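PDB 2O1Q: putative acetyl/propionyl-CoA carboxylase, alpha subunit from Methylibium petroleiphilum, which probably acts as a cupin-type metal-dependent dioxygenase, perhaps cleaving acetylacetone, and carries a zinc ion held by histidines. Local coordinates for residues A58-V63 / G119-V124. Residues are numbered along the deposited sequence; the frame is centred on the assembly and turned at random.
Sequences AAHVHV and GPLTFV. With ZN (zinc ion), chain C.
His-60 stands beside Phe-123 and Leu-121 on one face of an antiparallel strand pair, and its side chain can be followed outward to the metal. His-60 CB lies over the Phe-123 ring, a CH-pi contact 4.0 Å from the centroid. Placed between the backbone N and the carbonyl carbon (chi1 66°), His-60 CG comes 4.2 Å from Phe-123 CE2. His-60 ND1 donates to Ala-58 O at 2.8 Å, a nearly straight bond in the ring plane, while His-60 CD2 runs beside Leu-121 CD1, which rests over one ring face. At the tip, His-60 NE2 binds zinc at 2.0 Å. Leu-121 CD2 covers a face of the second zinc ligand, 3.4 Å from His-62 ND1, so one leucine packs against both rings. Beneath them the backbones pair: Val-61 N bonds Thr-122 O and Thr-122 N bonds Val-61 O, each at 2.8 Å, and Val-124 N reaches Ala-59 O. His-102, from another strand of the same curled sheet, adds the third histidine of this cupin metal site. With ND1 donating, His-60 NE2 offers its lone pair to the zinc; carbonyl and metal, at the two ring nitrogens, together fix the ring's rotation, and the carbonyl probably makes NE2 a stronger donor.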
loop_
_atom_site.group_PDB
_atom_site.type_symbol
_atom_site.label_atom_id
_atom_site.label_comp_id
_atom_site.label_asym_id
_atom_site.label_seq_id
_atom_site.Cartn_x
_atom_site.Cartn_y
_atom_site.Cartn_z
ATOM N N ALA A 58 16.085 10.552 16.950
ATOM C CA ALA A 58 15.348 11.727 17.344
ATOM C C ALA A 58 13.858 11.446 17.300
ATOM O O ALA A 58 13.364 10.562 16.552
ATOM C CB ALA A 58 15.688 12.898 16.445
ATOM N N ALA A 59 13.105 12.269 18.047
ATOM C CA ALA A 59 11.636 12.091 18.132
ATOM C C ALA A 59 10.976 12.158 16.783
ATOM O O ALA A 59 11.299 13.038 15.985
ATOM C CB ALA A 59 11.021 13.153 19.046
ATOM N N HIS A 60 10.071 11.240 16.526
ATOM C CA HIS A 60 9.450 11.138 15.238
ATOM C C HIS A 60 8.144 10.392 15.300
ATOM O O HIS A 60 7.833 9.687 16.293
ATOM C CB HIS A 60 10.397 10.506 14.209
ATOM C CG HIS A 60 10.727 9.088 14.485
ATOM N ND1 HIS A 60 11.795 8.709 15.258
ATOM C CD2 HIS A 60 10.134 7.946 14.065
ATOM C CE1 HIS A 60 11.834 7.385 15.303
ATOM N NE2 HIS A 60 10.829 6.904 14.607
ATOM N N VAL A 61 7.362 10.572 14.243
ATOM C CA VAL A 61 6.051 9.922 14.033
ATOM C C VAL A 61 6.059 9.185 12.695
ATOM O O VAL A 61 6.554 9.710 11.692
ATOM C CB VAL A 61 4.927 10.918 14.112
ATOM C CG1 VAL A 61 3.559 10.196 14.059
ATOM C CG2 VAL A 61 5.040 11.714 15.413
ATOM N N HIS A 62 5.593 7.953 12.739
ATOM C CA HIS A 62 5.386 7.162 11.527
ATOM C C HIS A 62 4.057 7.528 10.885
ATOM O O HIS A 62 3.008 7.379 11.488
ATOM C CB HIS A 62 5.401 5.674 11.824
ATOM C CG HIS A 62 6.736 5.190 12.279
ATOM N ND1 HIS A 62 7.525 4.404 11.482
ATOM C CD2 HIS A 62 7.477 5.474 13.387
ATOM C CE1 HIS A 62 8.658 4.140 12.120
ATOM N NE2 HIS A 62 8.687 4.850 13.229
ATOM N N VAL A 63 4.105 7.972 9.642
ATOM C CA VAL A 63 2.870 8.350 8.914
ATOM C C VAL A 63 2.221 7.111 8.300
ATOM O O VAL A 63 1.071 7.166 7.941
ATOM C CB VAL A 63 3.053 9.477 7.850
ATOM C CG1 VAL A 63 3.795 10.677 8.441
ATOM C CG2 VAL A 63 3.646 8.956 6.575
ATOM N N GLY A 119 5.962 5.057 3.760
ATOM C CA GLY A 119 5.889 6.485 3.832
ATOM C C GLY A 119 6.942 7.072 4.766
ATOM O O GLY A 119 7.865 6.393 5.251
ATOM N N PRO A 120 6.903 8.400 4.921
ATOM C CA PRO A 120 7.978 9.048 5.705
ATOM C C PRO A 120 7.852 9.028 7.193
ATOM O O PRO A 120 6.870 8.544 7.745
ATOM C CB PRO A 120 7.907 10.507 5.240
ATOM C CG PRO A 120 6.470 10.726 4.774
ATOM C CD PRO A 120 6.044 9.373 4.210
ATOM N N LEU A 121 8.930 9.445 7.839
ATOM C CA LEU A 121 8.917 9.758 9.258
ATOM C C LEU A 121 8.817 11.275 9.385
ATOM O O LEU A 121 9.578 12.026 8.703
ATOM C CB LEU A 121 10.177 9.249 9.966
ATOM C CG LEU A 121 10.494 7.769 9.795
ATOM C CD1 LEU A 121 11.732 7.347 10.600
ATOM C CD2 LEU A 121 9.270 6.928 10.113
ATOM N N THR A 122 7.939 11.723 10.280
ATOM C CA THR A 122 7.863 13.129 10.665
ATOM C C THR A 122 8.692 13.309 11.946
ATOM O O THR A 122 8.296 12.866 13.014
ATOM C CB THR A 122 6.441 13.604 10.864
ATOM O OG1 THR A 122 5.706 13.330 9.664
ATOM C CG2 THR A 122 6.414 15.094 11.196
ATOM N N PHE A 123 9.834 13.974 11.813
ATOM C CA PHE A 123 10.603 14.320 12.982
ATOM C C PHE A 123 9.986 15.558 13.596
ATOM O O PHE A 123 9.655 16.506 12.864
ATOM C CB PHE A 123 12.104 14.499 12.674
ATOM C CG PHE A 123 12.814 13.194 12.372
ATOM C CD1 PHE A 123 12.815 12.701 11.060
ATOM C CD2 PHE A 123 13.418 12.469 13.344
ATOM C CE1 PHE A 123 13.397 11.465 10.753
ATOM C CE2 PHE A 123 14.024 11.230 13.057
ATOM C CZ PHE A 123 14.004 10.737 11.738
ATOM N N VAL A 124 9.798 15.504 14.925
ATOM C CA VAL A 124 9.009 16.493 15.658
ATOM C C VAL A 124 9.779 17.140 16.789
ATOM O O VAL A 124 10.757 16.614 17.293
ATOM C CB VAL A 124 7.690 15.889 16.192
ATOM C CG1 VAL A 124 6.800 15.465 15.005
ATOM C CG2 VAL A 124 7.923 14.746 17.185
HETATM ZN ZN ZN C . 10.216 5.023 14.634
HETATM O O HOH W 1 12.889 15.276 16.271
#